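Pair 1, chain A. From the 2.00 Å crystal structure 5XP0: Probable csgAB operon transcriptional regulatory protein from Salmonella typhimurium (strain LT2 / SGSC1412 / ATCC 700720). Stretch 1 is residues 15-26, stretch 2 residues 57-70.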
# COMPACT_ATOMS: atom_id res chain seq x y z
N SER A 15 -23.78 10.05 -0.65
CA SER A 15 -23.13 9.06 -1.45
C SER A 15 -22.90 9.39 -2.91
O SER A 15 -22.13 8.76 -3.55
CB SER A 15 -23.93 7.78 -1.42
OG SER A 15 -24.33 7.44 -0.11
N HIS A 16 -23.53 10.41 -3.44
CA HIS A 16 -23.40 10.76 -4.85
C HIS A 16 -22.58 11.91 -5.47
O HIS A 16 -22.56 12.02 -6.68
CB HIS A 16 -24.78 10.93 -5.45
N GLY A 17 -21.93 12.80 -4.78
CA GLY A 17 -21.83 12.91 -3.36
C GLY A 17 -20.36 12.89 -3.12
O GLY A 17 -19.63 13.89 -3.11
N HIS A 18 -19.91 11.69 -2.94
CA HIS A 18 -18.57 11.48 -2.63
C HIS A 18 -18.17 10.08 -2.86
O HIS A 18 -18.83 9.20 -2.53
CB HIS A 18 -18.39 11.72 -1.18
CG HIS A 18 -18.91 13.01 -0.68
ND1 HIS A 18 -20.13 13.13 -0.09
CD2 HIS A 18 -18.33 14.22 -0.60
CE1 HIS A 18 -20.30 14.37 0.32
NE2 HIS A 18 -19.22 15.05 0.02
N THR A 19 -17.06 9.91 -3.43
CA THR A 19 -16.52 8.57 -3.63
C THR A 19 -15.00 8.64 -3.66
O THR A 19 -14.41 9.59 -4.17
CB THR A 19 -17.07 7.93 -4.90
OG1 THR A 19 -16.55 6.61 -5.03
CG2 THR A 19 -16.71 8.74 -6.11
N LEU A 20 -14.36 7.60 -3.15
CA LEU A 20 -12.92 7.63 -3.06
C LEU A 20 -12.30 7.00 -4.29
O LEU A 20 -12.72 5.94 -4.75
CB LEU A 20 -12.40 6.87 -1.84
CG LEU A 20 -12.65 7.35 -0.43
CD1 LEU A 20 -12.04 6.31 0.47
CD2 LEU A 20 -12.01 8.72 -0.21
N LEU A 21 -11.25 7.64 -4.80
CA LEU A 21 -10.49 7.09 -5.91
C LEU A 21 -9.04 7.09 -5.49
O LEU A 21 -8.40 8.15 -5.42
CB LEU A 21 -10.70 7.90 -7.18
CG LEU A 21 -9.90 7.41 -8.38
CD1 LEU A 21 -10.17 5.93 -8.66
CD2 LEU A 21 -10.29 8.24 -9.58
N LEU A 22 -8.53 5.92 -5.12
CA LEU A 22 -7.18 5.82 -4.63
C LEU A 22 -6.28 5.49 -5.82
O LEU A 22 -6.37 4.40 -6.40
CB LEU A 22 -7.11 4.79 -3.52
CG LEU A 22 -5.69 4.35 -3.14
CD1 LEU A 22 -4.92 5.49 -2.59
CD2 LEU A 22 -5.82 3.34 -2.07
N ILE A 23 -5.43 6.42 -6.18
CA ILE A 23 -4.58 6.26 -7.34
C ILE A 23 -3.18 6.00 -6.83
O ILE A 23 -2.53 6.90 -6.28
CB ILE A 23 -4.61 7.49 -8.24
CG1 ILE A 23 -6.03 7.73 -8.74
CG2 ILE A 23 -3.63 7.30 -9.45
CD1 ILE A 23 -6.16 8.97 -9.65
N THR A 24 -2.71 4.77 -7.04
CA THR A 24 -1.47 4.32 -6.45
C THR A 24 -0.99 3.09 -7.22
O THR A 24 -1.53 2.74 -8.28
CB THR A 24 -1.69 4.00 -4.98
OG1 THR A 24 -0.45 3.61 -4.37
CG2 THR A 24 -2.71 2.92 -4.88
N LYS A 25 0.01 2.42 -6.67
CA LYS A 25 0.42 1.13 -7.21
C LYS A 25 -0.51 0.07 -6.66
O LYS A 25 -0.61 -0.07 -5.43
CB LYS A 25 1.84 0.80 -6.78
CG LYS A 25 2.29 -0.62 -7.18
CD LYS A 25 3.70 -0.91 -6.69
CE LYS A 25 4.78 -0.22 -7.47
NZ LYS A 25 6.09 -0.96 -7.26
N PRO A 26 -1.19 -0.72 -7.49
CA PRO A 26 -2.12 -1.69 -6.94
C PRO A 26 -1.31 -2.71 -6.16
O PRO A 26 -0.23 -3.14 -6.57
CB PRO A 26 -2.81 -2.30 -8.17
CG PRO A 26 -2.56 -1.36 -9.26
CD PRO A 26 -1.25 -0.70 -8.97
N ILE A 57 -14.06 9.26 -14.92
CA ILE A 57 -13.90 9.72 -13.54
C ILE A 57 -15.24 10.29 -13.10
O ILE A 57 -15.69 11.31 -13.63
CB ILE A 57 -12.78 10.76 -13.40
N SER A 58 -15.85 9.64 -12.11
CA SER A 58 -17.16 10.02 -11.61
C SER A 58 -17.13 11.42 -11.00
O SER A 58 -16.08 11.96 -10.65
CB SER A 58 -17.63 9.00 -10.57
OG SER A 58 -18.83 9.42 -9.96
N ALA A 59 -18.33 11.99 -10.85
CA ALA A 59 -18.48 13.40 -10.48
C ALA A 59 -18.03 13.71 -9.05
O ALA A 59 -17.39 14.73 -8.81
CB ALA A 59 -19.94 13.83 -10.69
N GLY A 60 -18.38 12.88 -8.09
CA GLY A 60 -18.06 13.24 -6.70
C GLY A 60 -16.68 12.83 -6.22
O GLY A 60 -16.43 12.76 -5.01
N CYS A 61 -15.77 12.54 -7.15
CA CYS A 61 -14.57 11.82 -6.80
C CYS A 61 -13.66 12.61 -5.86
O CYS A 61 -13.31 13.77 -6.09
CB CYS A 61 -13.80 11.43 -8.05
SG CYS A 61 -14.55 10.07 -8.94
N ILE A 62 -13.22 11.92 -4.82
CA ILE A 62 -12.16 12.41 -3.96
C ILE A 62 -10.94 11.58 -4.34
O ILE A 62 -10.83 10.40 -3.98
CB ILE A 62 -12.51 12.26 -2.47
CG1 ILE A 62 -13.75 13.12 -2.15
CG2 ILE A 62 -11.29 12.59 -1.62
CD1 ILE A 62 -14.37 12.76 -0.88
N VAL A 63 -10.03 12.18 -5.09
CA VAL A 63 -8.86 11.47 -5.58
C VAL A 63 -7.80 11.49 -4.50
O VAL A 63 -7.46 12.56 -3.98
CB VAL A 63 -8.34 12.10 -6.87
CG1 VAL A 63 -7.04 11.50 -7.23
CG2 VAL A 63 -9.39 12.00 -8.01
N LEU A 64 -7.31 10.33 -4.11
CA LEU A 64 -6.14 10.25 -3.25
C LEU A 64 -4.97 9.83 -4.12
O LEU A 64 -4.90 8.68 -4.55
CB LEU A 64 -6.34 9.26 -2.11
CG LEU A 64 -7.38 9.54 -1.06
CD1 LEU A 64 -7.35 8.42 0.02
CD2 LEU A 64 -7.08 10.87 -0.46
N MET A 65 -4.08 10.77 -4.37
CA MET A 65 -2.99 10.64 -5.34
C MET A 65 -1.71 10.27 -4.61
O MET A 65 -1.18 11.09 -3.86
CB MET A 65 -2.79 11.98 -6.05
CG MET A 65 -1.59 12.02 -6.99
SD MET A 65 -1.87 10.88 -8.30
CE MET A 65 -3.32 11.57 -9.09
N ASP A 66 -1.20 9.07 -4.86
CA ASP A 66 -0.05 8.57 -4.08
C ASP A 66 1.27 9.17 -4.59
O ASP A 66 1.88 8.68 -5.54
CB ASP A 66 0.01 7.05 -4.15
CG ASP A 66 1.04 6.45 -3.17
OD1 ASP A 66 1.84 7.22 -2.59
OD2 ASP A 66 1.01 5.23 -2.94
N MET A 67 1.77 10.16 -3.86
CA MET A 67 2.97 10.88 -4.27
C MET A 67 4.22 10.01 -4.22
O MET A 67 5.17 10.30 -4.93
CB MET A 67 3.13 12.10 -3.39
CG MET A 67 2.09 13.12 -3.66
SD MET A 67 2.21 13.84 -5.27
CE MET A 67 3.69 14.79 -5.07
N MET A 68 4.23 8.95 -3.43
CA MET A 68 5.40 8.07 -3.44
C MET A 68 5.52 7.27 -4.72
O MET A 68 6.59 6.72 -4.98
CB MET A 68 5.34 7.09 -2.28
CG MET A 68 5.89 7.55 -0.96
SD MET A 68 5.72 6.22 0.27
CE MET A 68 6.11 7.13 1.78
N GLU A 69 4.46 7.17 -5.50
CA GLU A 69 4.49 6.43 -6.76
C GLU A 69 4.57 7.36 -7.95
O GLU A 69 4.53 6.90 -9.09
CB GLU A 69 3.24 5.55 -6.87
CG GLU A 69 3.14 4.52 -5.76
CD GLU A 69 4.35 3.62 -5.71
OE1 GLU A 69 4.80 3.17 -6.78
OE2 GLU A 69 4.91 3.44 -4.62
N ALA A 70 4.70 8.66 -7.72
CA ALA A 70 4.64 9.67 -8.77
C ALA A 70 6.05 10.18 -9.03
O ALA A 70 6.85 10.32 -8.11
CB ALA A 70 3.73 10.84 -8.38

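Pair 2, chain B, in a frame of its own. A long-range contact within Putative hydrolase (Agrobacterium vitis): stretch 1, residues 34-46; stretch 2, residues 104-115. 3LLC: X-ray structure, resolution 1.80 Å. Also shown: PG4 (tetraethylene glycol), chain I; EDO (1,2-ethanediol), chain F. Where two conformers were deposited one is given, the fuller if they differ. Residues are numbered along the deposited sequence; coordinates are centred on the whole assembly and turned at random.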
# COMPACT_ATOMS: atom_id res chain seq x y z
N GLN B 34 20.83 -4.61 13.73
CA GLN B 34 20.71 -4.26 15.15
C GLN B 34 19.26 -3.84 15.40
O GLN B 34 18.64 -3.20 14.56
CB GLN B 34 21.68 -3.12 15.54
CG GLN B 34 23.12 -3.32 15.10
CD GLN B 34 23.86 -4.39 15.90
OE1 GLN B 34 23.35 -4.91 16.90
NE2 GLN B 34 25.07 -4.73 15.46
N ASP B 35 18.71 -4.23 16.55
CA ASP B 35 17.25 -4.05 16.82
C ASP B 35 16.78 -2.59 16.79
O ASP B 35 15.60 -2.33 16.54
CB ASP B 35 16.86 -4.66 18.19
CG ASP B 35 16.91 -6.19 18.20
OD1 ASP B 35 16.89 -6.82 17.13
OD2 ASP B 35 16.96 -6.76 19.31
N GLU B 36 17.70 -1.66 17.06
CA GLU B 36 17.38 -0.22 17.09
C GLU B 36 17.13 0.37 15.70
O GLU B 36 16.51 1.43 15.56
CB GLU B 36 18.51 0.56 17.78
CG GLU B 36 19.85 0.57 17.04
CD GLU B 36 20.97 1.16 17.86
OE1 GLU B 36 20.79 2.27 18.41
OE2 GLU B 36 22.03 0.51 17.95
N ARG B 37 17.59 -0.32 14.66
CA ARG B 37 17.44 0.17 13.29
C ARG B 37 15.99 -0.02 12.81
O ARG B 37 15.31 -0.92 13.27
CB ARG B 37 18.43 -0.55 12.37
CG ARG B 37 19.89 -0.31 12.75
CD ARG B 37 20.84 -1.08 11.86
NE ARG B 37 22.23 -0.77 12.17
CZ ARG B 37 23.26 -1.16 11.44
NH1 ARG B 37 23.05 -1.87 10.34
NH2 ARG B 37 24.49 -0.84 11.78
N PRO B 38 15.52 0.85 11.90
CA PRO B 38 14.17 0.69 11.39
C PRO B 38 13.99 -0.55 10.52
O PRO B 38 14.97 -1.20 10.11
CB PRO B 38 13.94 1.95 10.55
CG PRO B 38 15.28 2.35 10.11
CD PRO B 38 16.23 1.95 11.21
N THR B 39 12.73 -0.89 10.32
CA THR B 39 12.27 -1.91 9.38
C THR B 39 11.39 -1.27 8.29
O THR B 39 10.40 -0.58 8.56
CB THR B 39 11.50 -3.03 10.13
OG1 THR B 39 12.40 -3.72 11.02
CG2 THR B 39 10.80 -4.05 9.14
N CYS B 40 11.76 -1.50 7.03
CA CYS B 40 10.95 -1.08 5.89
C CYS B 40 9.85 -2.12 5.59
O CYS B 40 10.15 -3.32 5.42
CB CYS B 40 11.85 -0.91 4.67
SG CYS B 40 13.18 0.33 4.81
N ILE B 41 8.61 -1.66 5.54
CA ILE B 41 7.48 -2.55 5.20
C ILE B 41 6.84 -2.14 3.89
O ILE B 41 6.40 -1.00 3.68
CB ILE B 41 6.37 -2.68 6.30
CG1 ILE B 41 5.33 -3.74 5.89
CG2 ILE B 41 5.69 -1.37 6.55
CD1 ILE B 41 4.48 -4.27 7.03
N TRP B 42 6.85 -3.11 2.99
CA TRP B 42 6.22 -2.97 1.68
C TRP B 42 4.71 -3.14 1.78
O TRP B 42 4.22 -4.10 2.39
CB TRP B 42 6.80 -4.03 0.71
CG TRP B 42 6.21 -3.90 -0.72
CD1 TRP B 42 5.29 -4.76 -1.33
CD2 TRP B 42 6.46 -2.85 -1.68
NE1 TRP B 42 4.98 -4.29 -2.57
CE2 TRP B 42 5.66 -3.12 -2.82
CE3 TRP B 42 7.27 -1.70 -1.68
CZ2 TRP B 42 5.67 -2.31 -3.96
CZ3 TRP B 42 7.27 -0.87 -2.82
CH2 TRP B 42 6.47 -1.20 -3.95
N LEU B 43 3.95 -2.22 1.17
CA LEU B 43 2.50 -2.37 1.01
C LEU B 43 2.21 -2.23 -0.48
O LEU B 43 2.32 -1.12 -1.03
CB LEU B 43 1.75 -1.30 1.81
CG LEU B 43 2.01 -1.30 3.33
CD1 LEU B 43 1.55 0.03 3.99
CD2 LEU B 43 1.34 -2.52 4.01
N GLY B 44 1.86 -3.33 -1.13
CA GLY B 44 1.72 -3.33 -2.60
C GLY B 44 0.39 -2.87 -3.19
O GLY B 44 -0.57 -2.55 -2.46
N GLY B 45 0.35 -2.81 -4.52
CA GLY B 45 -0.88 -2.44 -5.26
C GLY B 45 -1.94 -3.55 -5.38
O GLY B 45 -1.70 -4.72 -5.05
N TYR B 46 -3.10 -3.17 -5.88
CA TYR B 46 -4.22 -4.06 -6.14
C TYR B 46 -3.72 -5.10 -7.13
O TYR B 46 -3.11 -4.74 -8.10
CB TYR B 46 -5.31 -3.25 -6.81
CG TYR B 46 -6.66 -3.89 -7.04
CD1 TYR B 46 -7.50 -4.13 -5.96
CD2 TYR B 46 -7.17 -4.10 -8.32
CE1 TYR B 46 -8.77 -4.64 -6.13
CE2 TYR B 46 -8.46 -4.64 -8.50
CZ TYR B 46 -9.25 -4.88 -7.39
OH TYR B 46 -10.53 -5.38 -7.48
N LYS B 104 6.51 -6.72 15.35
CA LYS B 104 6.73 -5.61 16.32
C LYS B 104 8.07 -4.88 16.17
O LYS B 104 8.81 -4.77 17.13
CB LYS B 104 6.65 -6.13 17.75
CG LYS B 104 5.29 -6.62 18.16
CD LYS B 104 5.34 -7.22 19.57
CE LYS B 104 3.97 -7.15 20.25
NZ LYS B 104 2.84 -7.61 19.39
N PRO B 105 8.39 -4.39 14.97
CA PRO B 105 9.62 -3.63 14.83
C PRO B 105 9.55 -2.36 15.69
O PRO B 105 8.45 -1.80 15.88
CB PRO B 105 9.65 -3.30 13.34
CG PRO B 105 8.21 -3.29 12.95
CD PRO B 105 7.61 -4.41 13.73
N GLU B 106 10.69 -1.93 16.24
CA GLU B 106 10.72 -0.71 17.07
C GLU B 106 10.36 0.55 16.27
O GLU B 106 9.58 1.38 16.74
CB GLU B 106 12.09 -0.53 17.75
CG GLU B 106 12.54 -1.73 18.56
CD GLU B 106 13.71 -1.42 19.49
OE1 GLU B 106 14.13 -0.24 19.61
OE2 GLU B 106 14.22 -2.38 20.09
N LYS B 107 10.86 0.63 15.03
CA LYS B 107 10.61 1.77 14.14
C LYS B 107 10.28 1.18 12.77
O LYS B 107 10.89 0.19 12.37
CB LYS B 107 11.86 2.66 14.02
CG LYS B 107 12.12 3.58 15.21
CD LYS B 107 13.34 4.51 14.98
N ALA B 108 9.29 1.74 12.11
CA ALA B 108 8.87 1.30 10.78
C ALA B 108 8.87 2.45 9.77
O ALA B 108 8.42 3.58 10.09
CB ALA B 108 7.45 0.69 10.83
N ILE B 109 9.31 2.14 8.54
CA ILE B 109 9.18 3.04 7.41
C ILE B 109 8.19 2.37 6.46
O ILE B 109 8.41 1.23 6.04
CB ILE B 109 10.53 3.33 6.70
CG1 ILE B 109 11.53 4.03 7.63
CG2 ILE B 109 10.29 4.14 5.39
CD1 ILE B 109 12.99 3.92 7.19
N LEU B 110 7.06 3.03 6.19
CA LEU B 110 6.01 2.42 5.34
C LEU B 110 6.30 2.80 3.90
O LEU B 110 6.48 3.99 3.58
CB LEU B 110 4.61 2.93 5.73
CG LEU B 110 4.21 2.73 7.21
CD1 LEU B 110 2.74 3.25 7.46
CD2 LEU B 110 4.39 1.24 7.64
N VAL B 111 6.35 1.80 3.02
CA VAL B 111 6.59 2.06 1.62
C VAL B 111 5.39 1.51 0.85
O VAL B 111 5.24 0.28 0.69
CB VAL B 111 7.91 1.37 1.15
CG1 VAL B 111 8.21 1.81 -0.30
CG2 VAL B 111 9.13 1.72 2.10
N GLY B 112 4.50 2.41 0.42
CA GLY B 112 3.17 2.05 -0.12
C GLY B 112 3.02 2.44 -1.57
O GLY B 112 3.18 3.61 -1.92
N SER B 113 2.67 1.46 -2.41
CA SER B 113 2.51 1.63 -3.85
C SER B 113 1.02 1.50 -4.24
O SER B 113 0.37 0.47 -3.92
CB SER B 113 3.30 0.56 -4.60
OG SER B 113 3.08 0.69 -6.00
N SER B 114 0.50 2.55 -4.87
CA SER B 114 -0.86 2.59 -5.41
C SER B 114 -1.93 2.32 -4.32
O SER B 114 -2.01 3.10 -3.34
CB SER B 114 -0.93 1.68 -6.65
OG SER B 114 -2.08 1.98 -7.40
N MSE B 115 -2.70 1.24 -4.39
CA MSE B 115 -3.62 0.91 -3.26
C MSE B 115 -2.86 0.82 -1.93
O MSE B 115 -3.41 1.12 -0.87
CB MSE B 115 -4.38 -0.40 -3.52
CG MSE B 115 -5.21 -0.90 -2.36
SE MSE B 115 -6.12 -2.57 -2.69
CE MSE B 115 -4.71 -3.82 -2.32
O1 PG4 I . -14.09 2.62 -14.73
C1 PG4 I . -12.91 1.93 -14.27
C2 PG4 I . -11.89 2.92 -13.71
O2 PG4 I . -10.74 2.24 -13.17
C3 PG4 I . -9.78 3.19 -12.63
C4 PG4 I . -8.91 2.55 -11.54
O3 PG4 I . -8.42 3.54 -10.62
C5 PG4 I . -7.08 3.31 -10.13
C6 PG4 I . -6.97 2.09 -9.19
O4 PG4 I . -5.65 1.95 -8.65
C7 PG4 I . -5.54 0.84 -7.71
C8 PG4 I . -4.31 -0.04 -8.01
O5 PG4 I . -3.51 -0.35 -6.83
C1 EDO F . 11.69 -7.07 11.19
O1 EDO F . 11.13 -6.47 12.37
C2 EDO F . 11.83 -8.56 11.41
O2 EDO F . 12.43 -8.85 12.67
O HOH W 1 13.37 -3.73 15.57
O HOH W 2 14.30 2.37 17.78
O HOH W 3 2.85 -2.72 -6.45

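Both pairs place two adjacent parallel strands at the spacing of a sheet, and 14 central residues superpose to 0.6 Å. The strands cross at -26° in pair 1 and -31° in pair 2, with axes approaching to 4.6 and 4.7 Å. The hydrogen-bond ladder is the same: alternate residues of the first strand, T19(A), L21(A) and I23(A), matched by T39(B), I41(B) and L43(B), turn both N and O to the partner. In pair 1, I62(A) N gives to T19(A) O at 2.7 Å, and L21(A) N gives to I62(A) O at 2.9 Å; in pair 2, I109(B) N to T39(B) O and I41(B) N to I109(B) O are both 2.9 Å. The entry rung differs in strength: T19(A) N to G60(A) O is weak at 3.3 Å, whereas T39(B) N to K107(B) O is 3.0 Å. Such a ladder uses backbone atoms alone, so it leaves the side chains free to vary.

At that entry, G60(A) matches K107(B). A CB on G60(A) would point toward the first stretch and lie 2.9 Å from G17(A) C, a clash, so the close approach there suits glycine. In pair 2 the backbone admits a side chain: K107(B) CB packs 4.1 Å from P38(B) CB, where P38(B) takes the place of H18(A).

One face carries L20(A), L22(A), I62(A) and L64(A), matched by C40(B), W42(B), I109(B) and V111(B). The isoleucines coincide closely and keep the same m, t rotamer; the neighbours exchange volume. L20(A) CD2 reaches I62(A) CG2 at 4.2 Å, while the shorter C40(B) brings SG to 4.3 Å from I109(B) CD1. One step on, L22(A) CD1 lies 4.1 Å from L64(A) CB. The broad W42(B) ring instead meets a smaller valine, with CZ3 3.8 Å from V111(B) CG1, and extends along the strand until CH2 is 3.7 Å from S113(B) CB.

On the other face, I23(A) and L43(B) have nearly coincident side-chain centres but different partners. I23(A) CD1 contacts V63(A) CG1 at 3.6 Å and M65(A) CE at 3.9 Å. G112(B), matching M65(A), leaves L43(B) without a side chain opposite it at that position; the backbones pack there, with G112(B) CA 3.4 Å from L43(B) O in a CA-H...O contact. Earlier on this face, L21(A) CD2 lies 4.2 Å from V63(A) CG2; in the conformer given, I41(B) CG2 comes within 3.1 Å of L110(B) CD2, a very tight approach.

At the strand exits the backbones still match, but the side chains differ. T24(A) OG1 donates to D66(A) OD2 at 2.6 Å, a side-chain bond continuing past the ladder. Its counterparts, G44(B) and S113(B), have no such bond, since glycine brings no hydroxyl. Beyond the strands both pairs keep contact: K25(A) CE lies 3.5 Å from E69(A) OE1 in pair 1, and Y46(B) CD1 lies 3.9 Å from M115(B) SE in pair 2, the selenium at the ring edge. The rule is a shared ladder, with volume traded between neighbours on each face and the ends finished independently.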